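Local coordinates for protein JamJ (Lyngbya majuscula, PDB 5DOZ) that acts as an NADPH-binding enoyl reductase of a polyketide synthase and probably forms a cyclopropane ring in the growing acyl chain, at residues A[154-159]-A[246-251]; A[201-206]-A[211-216]; A[226-231]-A[237-242]. One frame throughout, in Å; residues are numbered along the deposited sequence.

Contact 1 (A[154-159]-A[246-251])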
loop_
_atom_site.group_PDB
_atom_site.type_symbol
_atom_site.label_atom_id
_atom_site.label_comp_id
_atom_site.label_asym_id
_atom_site.label_seq_id
_atom_site.Cartn_x
_atom_site.Cartn_y
_atom_site.Cartn_z
ATOM N N SER A 154 10.364 -10.713 -17.641
ATOM C CA SER A 154 9.862 -10.087 -18.875
ATOM C C SER A 154 9.290 -11.138 -19.817
ATOM O O SER A 154 9.774 -12.271 -19.868
ATOM C CB SER A 154 10.951 -9.263 -19.581
ATOM O OG SER A 154 11.703 -10.047 -20.491
ATOM N N GLY A 155 8.251 -10.760 -20.552
ATOM C CA GLY A 155 7.568 -11.689 -21.446
ATOM C C GLY A 155 6.412 -12.398 -20.769
ATOM O O GLY A 155 5.582 -13.027 -21.434
ATOM N N GLU A 156 6.360 -12.302 -19.443
ATOM C CA GLU A 156 5.282 -12.909 -18.672
ATOM C C GLU A 156 4.081 -11.980 -18.614
ATOM O O GLU A 156 4.219 -10.753 -18.680
ATOM C CB GLU A 156 5.748 -13.273 -17.262
ATOM C CG GLU A 156 6.807 -14.365 -17.227
ATOM C CD GLU A 156 6.945 -15.005 -15.858
ATOM O OE1 GLU A 156 7.271 -14.289 -14.883
ATOM O OE2 GLU A 156 6.733 -16.234 -15.759
ATOM N N ARG A 157 2.898 -12.571 -18.509
ATOM C CA ARG A 157 1.667 -11.791 -18.465
ATOM C C ARG A 157 1.166 -11.703 -17.032
ATOM O O ARG A 157 1.099 -12.710 -16.329
ATOM C CB ARG A 157 0.616 -12.383 -19.408
ATOM C CG ARG A 157 1.100 -12.464 -20.851
ATOM C CD ARG A 157 0.009 -12.881 -21.830
ATOM N NE ARG A 157 -0.380 -14.281 -21.677
ATOM C CZ ARG A 157 0.266 -15.313 -22.214
ATOM N NH1 ARG A 157 1.357 -15.135 -22.949
ATOM N NH2 ARG A 157 -0.184 -16.538 -22.004
ATOM N N VAL A 158 0.857 -10.482 -16.600
ATOM C CA VAL A 158 0.399 -10.227 -15.238
ATOM C C VAL A 158 -0.952 -9.511 -15.229
ATOM O O VAL A 158 -1.166 -8.559 -15.981
ATOM C CB VAL A 158 1.451 -9.443 -14.398
ATOM C CG1 VAL A 158 1.769 -8.083 -15.011
ATOM C CG2 VAL A 158 0.999 -9.290 -12.951
ATOM N N LEU A 159 -1.861 -9.991 -14.385
ATOM C CA LEU A 159 -3.120 -9.297 -14.138
ATOM C C LEU A 159 -3.049 -8.519 -12.828
ATOM O O LEU A 159 -2.712 -9.075 -11.778
ATOM C CB LEU A 159 -4.307 -10.271 -14.124
ATOM C CG LEU A 159 -5.662 -9.755 -13.604
ATOM C CD1 LEU A 159 -6.274 -8.740 -14.563
ATOM C CD2 LEU A 159 -6.628 -10.904 -13.347
ATOM N N GLU A 246 1.095 -23.472 -13.285
ATOM C CA GLU A 246 2.197 -23.050 -12.409
ATOM C C GLU A 246 2.087 -21.575 -12.014
ATOM O O GLU A 246 2.986 -21.043 -11.369
ATOM C CB GLU A 246 3.579 -23.312 -13.039
ATOM C CG GLU A 246 3.829 -24.719 -13.564
ATOM C CD GLU A 246 5.124 -24.808 -14.363
ATOM O OE1 GLU A 246 6.199 -24.954 -13.751
ATOM O OE2 GLU A 246 5.070 -24.731 -15.607
ATOM N N GLY A 247 0.992 -20.920 -12.399
ATOM C CA GLY A 247 0.783 -19.492 -12.105
ATOM C C GLY A 247 0.982 -19.111 -10.646
ATOM O O GLY A 247 0.924 -19.967 -9.764
ATOM N N ARG A 248 1.214 -17.825 -10.394
ATOM C CA ARG A 248 1.499 -17.334 -9.048
ATOM C C ARG A 248 0.464 -16.304 -8.576
ATOM O O ARG A 248 0.198 -15.312 -9.264
ATOM C CB ARG A 248 2.916 -16.760 -8.986
ATOM C CG ARG A 248 4.008 -17.809 -9.157
ATOM C CD ARG A 248 5.153 -17.262 -9.993
ATOM N NE ARG A 248 4.969 -17.557 -11.408
ATOM C CZ ARG A 248 5.532 -16.881 -12.409
ATOM N NH1 ARG A 248 6.318 -15.835 -12.172
ATOM N NH2 ARG A 248 5.291 -17.254 -13.662
ATOM N N TYR A 249 -0.113 -16.557 -7.400
ATOM C CA TYR A 249 -1.234 -15.770 -6.884
ATOM C C TYR A 249 -0.793 -14.891 -5.723
ATOM O O TYR A 249 -0.654 -15.371 -4.595
ATOM C CB TYR A 249 -2.369 -16.696 -6.422
ATOM C CG TYR A 249 -3.731 -16.037 -6.276
ATOM C CD1 TYR A 249 -3.877 -14.757 -5.715
ATOM C CD2 TYR A 249 -4.881 -16.714 -6.658
ATOM C CE1 TYR A 249 -5.129 -14.170 -5.577
ATOM C CE2 TYR A 249 -6.135 -16.139 -6.523
ATOM C CZ TYR A 249 -6.257 -14.870 -5.987
ATOM O OH TYR A 249 -7.512 -14.317 -5.866
ATOM N N ILE A 250 -0.575 -13.608 -6.002
ATOM C CA ILE A 250 -0.275 -12.632 -4.961
ATOM C C ILE A 250 -1.582 -12.054 -4.422
ATOM O O ILE A 250 -2.275 -11.305 -5.115
ATOM C CB ILE A 250 0.598 -11.473 -5.488
ATOM C CG1 ILE A 250 1.775 -12.001 -6.310
ATOM C CG2 ILE A 250 1.080 -10.600 -4.333
ATOM C CD1 ILE A 250 2.320 -10.993 -7.304
ATOM N N GLU A 251 -1.911 -12.418 -3.188
ATOM C CA GLU A 251 -3.094 -11.910 -2.513
ATOM C C GLU A 251 -2.669 -10.937 -1.416
ATOM O O GLU A 251 -1.916 -11.314 -0.521
ATOM C CB GLU A 251 -3.896 -13.073 -1.919
ATOM C CG GLU A 251 -5.144 -12.648 -1.170
ATOM C CD GLU A 251 -6.216 -12.096 -2.087
ATOM O OE1 GLU A 251 -6.763 -12.879 -2.897
ATOM O OE2 GLU A 251 -6.513 -10.878 -1.992
#
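Glu-156 and Arg-248 meet as an ion pair at the surface, and they carry practically the whole contact. Glu-156 ends the loop before strand 157-160 and Arg-248 lies on strand 247-251; strand 223-228 runs between these two strands in the parallel sheet of the Rossmann-type nucleotide-binding part, so the two side chains have to bridge it.

The charged interaction is an end-on, two-nitrogen grip. Arg-248 NH2 gives the shorter bond, 2.7 Å to Glu-156 OE2, with an N-H...O angle of 165°. The second bond, from Arg-248 NH1 to Glu-156 OE1, is nearly straight as well but longer at 3.3 Å. The carboxylate sits at the guanidinium edge, close to its plane, yet the two flat groups are turned 29° apart. NH2 reaches OE2 from above the carboxylate plane, whereas NH1 meets OE1 on its syn side. Arg-248 arrives there through bends at its second and third torsions, and its side chain runs at roughly a right angle to that of Glu-156, brushing Asp-224 and Val-225 of the middle strand.

Main-chain groups hold both charged ends: Glu-156 OE1 also accepts from Gln-153 N, and Arg-248 NH1 also donates to Ala-150 O. With an alanine here instead of Glu-156 both carboxylate bonds are gone, and Arg-248 would probably keep only its tie to Ala-150 O among the bonds named, its charge left without a mate.

Two bonds, one to each carboxylate oxygen, are likely to fix the rotation of this partly exposed guanidinium and to balance its charge.

Contact 2 (A[201-206]-A[211-216]). With NDP (NADPH dihydro-nicotinamide-adenine-dinucleotide phosphate), chain E.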
loop_
_atom_site.group_PDB
_atom_site.type_symbol
_atom_site.label_atom_id
_atom_site.label_comp_id
_atom_site.label_asym_id
_atom_site.label_seq_id
_atom_site.Cartn_x
_atom_site.Cartn_y
_atom_site.Cartn_z
ATOM N N HIS A 201 -4.575 -3.689 -22.419
ATOM C CA HIS A 201 -5.703 -4.500 -21.979
ATOM C C HIS A 201 -6.318 -3.979 -20.678
ATOM O O HIS A 201 -5.862 -4.309 -19.575
ATOM C CB HIS A 201 -5.278 -5.963 -21.846
ATOM C CG HIS A 201 -4.736 -6.547 -23.115
ATOM N ND1 HIS A 201 -5.549 -6.966 -24.147
ATOM C CD2 HIS A 201 -3.465 -6.772 -23.521
ATOM C CE1 HIS A 201 -4.800 -7.429 -25.132
ATOM N NE2 HIS A 201 -3.532 -7.323 -24.777
ATOM N N VAL A 202 -7.354 -3.152 -20.825
ATOM C CA VAL A 202 -8.060 -2.565 -19.690
ATOM C C VAL A 202 -9.492 -3.094 -19.641
ATOM O O VAL A 202 -10.250 -2.963 -20.609
ATOM C CB VAL A 202 -8.053 -1.018 -19.744
ATOM C CG1 VAL A 202 -8.902 -0.433 -18.621
ATOM C CG2 VAL A 202 -6.629 -0.483 -19.661
ATOM N N MET A 203 -9.849 -3.693 -18.506
ATOM C CA MET A 203 -11.156 -4.330 -18.343
ATOM C C MET A 203 -11.864 -3.829 -17.081
ATOM O O MET A 203 -11.399 -2.878 -16.439
ATOM C CB MET A 203 -11.003 -5.858 -18.361
ATOM C CG MET A 203 -10.464 -6.383 -19.690
ATOM S SD MET A 203 -9.708 -8.019 -19.657
ATOM C CE MET A 203 -8.177 -7.700 -18.783
ATOM N N ASN A 204 -12.992 -4.452 -16.737
ATOM C CA ASN A 204 -13.821 -3.991 -15.623
ATOM C C ASN A 204 -13.535 -4.721 -14.308
ATOM O O ASN A 204 -13.733 -5.932 -14.203
ATOM C CB ASN A 204 -15.312 -4.085 -15.988
ATOM C CG ASN A 204 -16.194 -3.202 -15.119
ATOM O OD1 ASN A 204 -15.753 -2.654 -14.106
ATOM N ND2 ASN A 204 -17.456 -3.056 -15.517
ATOM N N SER A 205 -13.074 -3.977 -13.304
ATOM C CA SER A 205 -12.818 -4.542 -11.973
ATOM C C SER A 205 -14.111 -4.853 -11.214
ATOM O O SER A 205 -14.093 -5.570 -10.212
ATOM C CB SER A 205 -11.936 -3.600 -11.148
ATOM O OG SER A 205 -12.560 -2.342 -10.963
ATOM N N ARG A 206 -15.227 -4.323 -11.707
ATOM C CA ARG A 206 -16.505 -4.410 -10.997
ATOM C C ARG A 206 -17.380 -5.574 -11.447
ATOM O O ARG A 206 -18.481 -5.762 -10.931
ATOM C CB ARG A 206 -17.275 -3.081 -11.089
ATOM C CG ARG A 206 -16.449 -1.840 -10.753
ATOM C CD ARG A 206 -15.646 -1.994 -9.467
ATOM N NE ARG A 206 -15.081 -0.719 -9.024
ATOM C CZ ARG A 206 -15.695 0.124 -8.199
ATOM N NH1 ARG A 206 -16.892 -0.175 -7.710
ATOM N NH2 ARG A 206 -15.114 1.266 -7.858
ATOM N N ALA A 211 -12.572 -12.773 -16.528
ATOM C CA ALA A 211 -12.048 -14.125 -16.687
ATOM C C ALA A 211 -12.180 -14.636 -18.121
ATOM O O ALA A 211 -11.210 -15.126 -18.703
ATOM C CB ALA A 211 -12.732 -15.079 -15.715
ATOM N N ASN A 212 -13.381 -14.508 -18.683
ATOM C CA ASN A 212 -13.645 -14.932 -20.054
ATOM C C ASN A 212 -12.882 -14.109 -21.085
ATOM O O ASN A 212 -12.371 -14.655 -22.064
ATOM C CB ASN A 212 -15.146 -14.906 -20.349
ATOM C CG ASN A 212 -15.894 -16.026 -19.652
ATOM O OD1 ASN A 212 -15.298 -17.014 -19.207
ATOM N ND2 ASN A 212 -17.210 -15.884 -19.558
ATOM N N GLU A 213 -12.801 -12.801 -20.844
ATOM C CA GLU A 213 -12.053 -11.881 -21.699
ATOM C C GLU A 213 -10.566 -12.242 -21.728
ATOM O O GLU A 213 -9.940 -12.243 -22.788
ATOM C CB GLU A 213 -12.254 -10.435 -21.227
ATOM C CG GLU A 213 -13.685 -9.927 -21.378
ATOM C CD GLU A 213 -13.984 -8.679 -20.556
ATOM O OE1 GLU A 213 -13.293 -8.432 -19.544
ATOM O OE2 GLU A 213 -14.927 -7.942 -20.915
ATOM N N ILE A 214 -10.010 -12.566 -20.566
ATOM C CA ILE A 214 -8.600 -12.939 -20.476
ATOM C C ILE A 214 -8.316 -14.254 -21.216
ATOM O O ILE A 214 -7.347 -14.341 -21.973
ATOM C CB ILE A 214 -8.087 -12.935 -19.017
ATOM C CG1 ILE A 214 -7.869 -11.485 -18.558
ATOM C CG2 ILE A 214 -6.809 -13.756 -18.885
ATOM C CD1 ILE A 214 -7.381 -11.308 -17.132
ATOM N N ARG A 215 -9.180 -15.250 -21.022
ATOM C CA ARG A 215 -9.063 -16.536 -21.718
ATOM C C ARG A 215 -8.931 -16.361 -23.239
ATOM O O ARG A 215 -8.085 -16.998 -23.871
ATOM C CB ARG A 215 -10.244 -17.459 -21.378
ATOM C CG ARG A 215 -10.166 -18.843 -22.018
ATOM C CD ARG A 215 -11.205 -19.802 -21.453
ATOM N NE ARG A 215 -12.512 -19.683 -22.106
ATOM C CZ ARG A 215 -12.973 -20.519 -23.037
ATOM N NH1 ARG A 215 -12.238 -21.548 -23.445
ATOM N NH2 ARG A 215 -14.176 -20.327 -23.565
ATOM N N GLU A 216 -9.757 -15.484 -23.806
ATOM C CA GLU A 216 -9.778 -15.247 -25.252
ATOM C C GLU A 216 -8.560 -14.475 -25.757
ATOM O O GLU A 216 -7.990 -14.820 -26.792
ATOM C CB GLU A 216 -11.081 -14.554 -25.673
ATOM C CG GLU A 216 -12.339 -15.345 -25.334
ATOM C CD GLU A 216 -12.205 -16.829 -25.646
ATOM O OE1 GLU A 216 -12.091 -17.185 -26.837
ATOM O OE2 GLU A 216 -12.217 -17.640 -24.695
HETATM P PA NDP E . -7.157 1.959 -2.671
HETATM O O1A NDP E . -8.340 2.438 -1.853
HETATM O O2A NDP E . -6.241 2.954 -3.333
HETATM O O5B NDP E . -7.702 1.001 -3.842
HETATM C C5B NDP E . -9.006 0.431 -3.812
HETATM C C4B NDP E . -9.428 0.228 -5.257
HETATM O O4B NDP E . -10.349 -0.866 -5.325
HETATM C C3B NDP E . -10.149 1.435 -5.847
HETATM O O3B NDP E . -9.267 2.294 -6.575
HETATM C C2B NDP E . -11.129 0.815 -6.809
HETATM O O2B NDP E . -10.545 0.826 -8.102
HETATM C C1B NDP E . -11.269 -0.637 -6.387
HETATM N N9A NDP E . -12.635 -0.933 -5.915
HETATM C C8A NDP E . -13.381 -0.172 -5.097
HETATM N N7A NDP E . -14.579 -0.755 -4.873
HETATM C C5A NDP E . -14.602 -1.915 -5.559
HETATM C C6A NDP E . -15.559 -3.025 -5.763
HETATM N N6A NDP E . -16.771 -3.014 -5.166
HETATM N N1A NDP E . -15.181 -4.053 -6.565
HETATM C C2A NDP E . -13.979 -4.088 -7.169
HETATM N N3A NDP E . -13.066 -3.110 -7.022
HETATM C C4A NDP E . -13.316 -2.025 -6.244
HETATM O O3 NDP E . -6.309 0.917 -1.783
HETATM P PN NDP E . -4.795 0.435 -2.042
HETATM O O1N NDP E . -4.501 0.409 -3.512
HETATM O O2N NDP E . -3.886 1.200 -1.120
HETATM O O5D NDP E . -4.823 -1.092 -1.528
HETATM C C5D NDP E . -5.719 -2.062 -2.088
HETATM C C4D NDP E . -5.966 -3.198 -1.095
HETATM O O4D NDP E . -4.732 -3.774 -0.657
HETATM C C3D NDP E . -6.666 -2.731 0.165
HETATM O O3D NDP E . -7.592 -3.750 0.537
HETATM C C2D NDP E . -5.559 -2.613 1.196
HETATM O O2D NDP E . -6.007 -2.743 2.553
HETATM C C1D NDP E . -4.615 -3.722 0.768
HETATM N N1N NDP E . -3.226 -3.459 1.145
HETATM C C2N NDP E . -2.531 -4.456 1.710
HETATM C C3N NDP E . -1.149 -4.395 1.847
HETATM C C7N NDP E . -0.389 -5.626 2.254
HETATM O O7N NDP E . 0.678 -5.534 2.838
HETATM N N7N NDP E . -0.902 -6.817 1.959
HETATM C C4N NDP E . -0.443 -3.061 1.728
HETATM C C5N NDP E . -1.269 -2.100 1.001
HETATM C C6N NDP E . -2.638 -2.293 0.817
HETATM P P2B NDP E . -11.448 0.744 -9.417
HETATM O O1X NDP E . -12.383 1.928 -9.320
HETATM O O2X NDP E . -10.420 0.841 -10.501
HETATM O O3X NDP E . -12.129 -0.600 -9.333
HETATM O O HOH W 1 -14.866 -6.430 -18.340
#
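In the Rossmann-type NADPH-binding part of the enzyme, Met-203 on the outermost strand 201-204 packs against Glu-213 and Ile-214 of helix 210-218. Met-203 slides past Glu-213 in the opposite direction, and its CG comes to 3.5 Å from Glu-213 OE1. SD passes alongside the same glutamate near CB. A bend at the last torsion, chi3 -72°, then turns the methyl to the Ile-214 side chain on the helix face turned to the strand, where CE touches Ile-214 CG1 at 3.8 Å and the two side chains cross at about a right angle. A water bridges the backbone N of Asn-204, from which it accepts, and the Glu-213 carboxylate, OE1 at 2.8 Å.

Strand and helix are the opening of the crossover that carries the chain from this edge over to strand 223-228, on the far side of strand 157-160. At the strand's end the chain turns to the cofactor. Asn-204 forms an Asx turn, its OD1 accepting from Arg-206 N at 3.0 Å with the donor above the carbonyl plane, which fixes the backbone just where Ser-205 and Arg-206 face the 2'-phosphate of the NADPH adenosine. Arg-206 NE donates to NDP O3X at 3.0 Å, and Arg-206 NH2 donates to NDP O1X, almost straight at 171°. Ser-205 OG is modelled beside the same NDP O3X, although the spacing is too short to be taken at face value. With its nitrogens on the phosphate, the Arg-206 guanidinium also lays one face over the adenine, NDP C5A sitting 3.5 Å above its plane. Holding this phosphate is what sets an NADPH site apart from an NADH site; Ser-187 and Thr-186 also hydrogen-bond the cofactor.

Contact 3 (A[226-231]-A[237-242]). With NDP (NADPH dihydro-nicotinamide-adenine-dinucleotide phosphate), chain E.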
loop_
_atom_site.group_PDB
_atom_site.type_symbol
_atom_site.label_atom_id
_atom_site.label_comp_id
_atom_site.label_asym_id
_atom_site.label_seq_id
_atom_site.Cartn_x
_atom_site.Cartn_y
_atom_site.Cartn_z
ATOM N N ILE A 226 -1.054 -13.136 -10.990
ATOM C CA ILE A 226 -2.119 -12.219 -10.578
ATOM C C ILE A 226 -1.679 -11.434 -9.343
ATOM O O ILE A 226 -1.171 -12.013 -8.378
ATOM C CB ILE A 226 -3.452 -12.943 -10.280
ATOM C CG1 ILE A 226 -3.938 -13.701 -11.517
ATOM C CG2 ILE A 226 -4.527 -11.948 -9.853
ATOM C CD1 ILE A 226 -5.166 -14.549 -11.278
ATOM N N PHE A 227 -1.874 -10.116 -9.392
ATOM C CA PHE A 227 -1.668 -9.236 -8.249
ATOM C C PHE A 227 -3.061 -8.798 -7.799
ATOM O O PHE A 227 -3.677 -7.926 -8.421
ATOM C CB PHE A 227 -0.798 -8.046 -8.668
ATOM C CG PHE A 227 -0.466 -7.089 -7.553
ATOM C CD1 PHE A 227 0.594 -7.343 -6.690
ATOM C CD2 PHE A 227 -1.191 -5.913 -7.390
ATOM C CE1 PHE A 227 0.912 -6.454 -5.673
ATOM C CE2 PHE A 227 -0.879 -5.021 -6.372
ATOM C CZ PHE A 227 0.173 -5.293 -5.515
ATOM N N ASN A 228 -3.568 -9.426 -6.739
ATOM C CA ASN A 228 -4.982 -9.301 -6.389
ATOM C C ASN A 228 -5.287 -8.747 -5.002
ATOM O O ASN A 228 -4.574 -9.031 -4.042
ATOM C CB ASN A 228 -5.693 -10.649 -6.546
ATOM C CG ASN A 228 -7.132 -10.599 -6.064
ATOM O OD1 ASN A 228 -7.905 -9.745 -6.496
ATOM N ND2 ASN A 228 -7.491 -11.492 -5.143
ATOM N N SER A 229 -6.370 -7.976 -4.915
ATOM C CA SER A 229 -6.890 -7.499 -3.632
ATOM C C SER A 229 -8.420 -7.609 -3.523
ATOM O O SER A 229 -9.017 -7.077 -2.585
ATOM C CB SER A 229 -6.424 -6.061 -3.358
ATOM O OG SER A 229 -7.223 -5.109 -4.047
ATOM N N LEU A 230 -9.045 -8.313 -4.466
ATOM C CA LEU A 230 -10.507 -8.478 -4.486
ATOM C C LEU A 230 -10.917 -9.909 -4.151
ATOM O O LEU A 230 -10.562 -10.846 -4.874
ATOM C CB LEU A 230 -11.081 -8.080 -5.854
ATOM C CG LEU A 230 -10.677 -6.739 -6.481
ATOM C CD1 LEU A 230 -11.305 -6.591 -7.862
ATOM C CD2 LEU A 230 -11.043 -5.565 -5.586
ATOM N N THR A 231 -11.680 -10.070 -3.068
ATOM C CA THR A 231 -11.984 -11.405 -2.524
ATOM C C THR A 231 -13.470 -11.707 -2.334
ATOM O O THR A 231 -13.833 -12.813 -1.932
ATOM C CB THR A 231 -11.295 -11.633 -1.166
ATOM O OG1 THR A 231 -11.678 -10.592 -0.254
ATOM C CG2 THR A 231 -9.778 -11.657 -1.327
ATOM N N GLN A 237 -12.232 -17.506 -7.219
ATOM C CA GLN A 237 -12.387 -18.617 -8.161
ATOM C C GLN A 237 -12.145 -18.162 -9.603
ATOM O O GLN A 237 -11.507 -18.871 -10.382
ATOM C CB GLN A 237 -13.773 -19.263 -8.021
ATOM C CG GLN A 237 -13.997 -20.493 -8.898
ATOM C CD GLN A 237 -13.103 -21.658 -8.515
ATOM O OE1 GLN A 237 -13.359 -22.355 -7.529
ATOM N NE2 GLN A 237 -12.049 -21.879 -9.295
ATOM N N LYS A 238 -12.652 -16.979 -9.943
ATOM C CA LYS A 238 -12.442 -16.391 -11.266
ATOM C C LYS A 238 -10.967 -16.095 -11.521
ATOM O O LYS A 238 -10.480 -16.290 -12.635
ATOM C CB LYS A 238 -13.283 -15.120 -11.449
ATOM C CG LYS A 238 -14.783 -15.354 -11.575
ATOM C CD LYS A 238 -15.134 -16.294 -12.724
ATOM C CE LYS A 238 -16.640 -16.498 -12.843
ATOM N NZ LYS A 238 -17.265 -17.021 -11.594
ATOM N N ASN A 239 -10.267 -15.627 -10.487
ATOM C CA ASN A 239 -8.818 -15.429 -10.564
ATOM C C ASN A 239 -8.070 -16.737 -10.841
ATOM O O ASN A 239 -7.174 -16.775 -11.679
ATOM C CB ASN A 239 -8.277 -14.766 -9.290
ATOM C CG ASN A 239 -8.653 -13.297 -9.179
ATOM O OD1 ASN A 239 -8.951 -12.637 -10.171
ATOM N ND2 ASN A 239 -8.638 -12.779 -7.957
ATOM N N LEU A 240 -8.443 -17.807 -10.142
ATOM C CA LEU A 240 -7.834 -19.116 -10.380
ATOM C C LEU A 240 -8.012 -19.573 -11.829
ATOM O O LEU A 240 -7.091 -20.146 -12.413
ATOM C CB LEU A 240 -8.389 -20.177 -9.424
ATOM C CG LEU A 240 -8.202 -20.005 -7.915
ATOM C CD1 LEU A 240 -8.759 -21.215 -7.187
ATOM C CD2 LEU A 240 -6.748 -19.784 -7.532
ATOM N N ASP A 241 -9.186 -19.310 -12.407
ATOM C CA ASP A 241 -9.481 -19.702 -13.795
ATOM C C ASP A 241 -8.550 -19.044 -14.818
ATOM O O ASP A 241 -8.161 -19.680 -15.804
ATOM C CB ASP A 241 -10.940 -19.400 -14.159
ATOM C CG ASP A 241 -11.936 -20.179 -13.311
ATOM O OD1 ASP A 241 -11.510 -21.021 -12.485
ATOM O OD2 ASP A 241 -13.153 -19.946 -13.477
ATOM N N VAL A 242 -8.196 -17.779 -14.585
ATOM C CA VAL A 242 -7.327 -17.048 -15.516
ATOM C C VAL A 242 -5.841 -17.277 -15.248
ATOM O O VAL A 242 -4.990 -16.837 -16.018
ATOM C CB VAL A 242 -7.629 -15.528 -15.556
ATOM C CG1 VAL A 242 -9.008 -15.276 -16.130
ATOM C CG2 VAL A 242 -7.495 -14.888 -14.182
HETATM P PA NDP E . -7.157 1.959 -2.671
HETATM O O1A NDP E . -8.340 2.438 -1.853
HETATM O O2A NDP E . -6.241 2.954 -3.333
HETATM O O5B NDP E . -7.702 1.001 -3.842
HETATM C C5B NDP E . -9.006 0.431 -3.812
HETATM C C4B NDP E . -9.428 0.228 -5.257
HETATM O O4B NDP E . -10.349 -0.866 -5.325
HETATM C C3B NDP E . -10.149 1.435 -5.847
HETATM O O3B NDP E . -9.267 2.294 -6.575
HETATM C C2B NDP E . -11.129 0.815 -6.809
HETATM O O2B NDP E . -10.545 0.826 -8.102
HETATM C C1B NDP E . -11.269 -0.637 -6.387
HETATM N N9A NDP E . -12.635 -0.933 -5.915
HETATM C C8A NDP E . -13.381 -0.172 -5.097
HETATM N N7A NDP E . -14.579 -0.755 -4.873
HETATM C C5A NDP E . -14.602 -1.915 -5.559
HETATM C C6A NDP E . -15.559 -3.025 -5.763
HETATM N N6A NDP E . -16.771 -3.014 -5.166
HETATM N N1A NDP E . -15.181 -4.053 -6.565
HETATM C C2A NDP E . -13.979 -4.088 -7.169
HETATM N N3A NDP E . -13.066 -3.110 -7.022
HETATM C C4A NDP E . -13.316 -2.025 -6.244
HETATM O O3 NDP E . -6.309 0.917 -1.783
HETATM P PN NDP E . -4.795 0.435 -2.042
HETATM O O1N NDP E . -4.501 0.409 -3.512
HETATM O O2N NDP E . -3.886 1.200 -1.120
HETATM O O5D NDP E . -4.823 -1.092 -1.528
HETATM C C5D NDP E . -5.719 -2.062 -2.088
HETATM C C4D NDP E . -5.966 -3.198 -1.095
HETATM O O4D NDP E . -4.732 -3.774 -0.657
HETATM C C3D NDP E . -6.666 -2.731 0.165
HETATM O O3D NDP E . -7.592 -3.750 0.537
HETATM C C2D NDP E . -5.559 -2.613 1.196
HETATM O O2D NDP E . -6.007 -2.743 2.553
HETATM C C1D NDP E . -4.615 -3.722 0.768
HETATM N N1N NDP E . -3.226 -3.459 1.145
HETATM C C2N NDP E . -2.531 -4.456 1.710
HETATM C C3N NDP E . -1.149 -4.395 1.847
HETATM C C7N NDP E . -0.389 -5.626 2.254
HETATM O O7N NDP E . 0.678 -5.534 2.838
HETATM N N7N NDP E . -0.902 -6.817 1.959
HETATM C C4N NDP E . -0.443 -3.061 1.728
HETATM C C5N NDP E . -1.269 -2.100 1.001
HETATM C C6N NDP E . -2.638 -2.293 0.817
HETATM P P2B NDP E . -11.448 0.744 -9.417
HETATM O O1X NDP E . -12.383 1.928 -9.320
HETATM O O2X NDP E . -10.420 0.841 -10.501
HETATM O O3X NDP E . -12.129 -0.600 -9.333
#
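Strand 226-228 and helix 237-242 run nearly antiparallel, at 165°, with their axes 10.3 Å apart at closest approach. They form a strand-helix unit of the Rossmann-type fold, the helix lying on the same face of the sheet as helix 210-218, which Val-242 also touches.

Ile-226 points toward the helix and wedges its end against it. Its CD1 touches Val-242 CG2 and Asn-239 CB, each at 3.7 Å; the still closer approach of CD1 to the carbonyl O of Asn-239 is doubtful. Its CG1 is anti to the carbonyl carbon (chi1 -59°), which aims that methyl at the helix backbone.

Two residues further along the strand two asparagines meet without bonding to each other. Asn-239 ND2 comes to 3.3 Å from Asn-228 CG, the amide planes 70° apart. Each has other partners: Asn-239 bonds Tyr-249 through ND2 and His-161 through OD1, while Asn-228 folds back on its own chain and its ND2 also makes a weak hydrogen bond to Glu-251 OE1. Asn-228 OD1 accepts from Leu-230 N at 2.7 Å, an Asx turn, while its ND2 donates to Leu-230 O at 3.1 Å, so both main-chain polar atoms of Leu-230 are held by one buried amide. That turn sets the loop against NADPH: Ser-229 CB touches NDP C4D of the nicotinamide ribose, and Leu-230 CD2 rests 3.5 Å from adenine atom NDP N3A.

Overall arrangement
Following the chain from the N terminus, contact 1 opens first at 154-159 and closes last at 246-251, so its long loop encloses the other two. Within it contact 2 closes a short strand-to-helix loop, and contact 3 closes another in series after it; none cross. All three reach the same parallel sheet. Strand 223-228 of contact 3 is flanked by both strands of contact 1, with Leu-159 O to Phe-227 N at 2.7 Å and Ile-250 O to Asn-228 N at 2.8 Å. Leu-159 of contact 1 packs on Ile-214 of contact 2. Helices 210-218 and 235-242 pack together through Ala-211 and Val-242, and contacts 2 and 3 meet at NADPH.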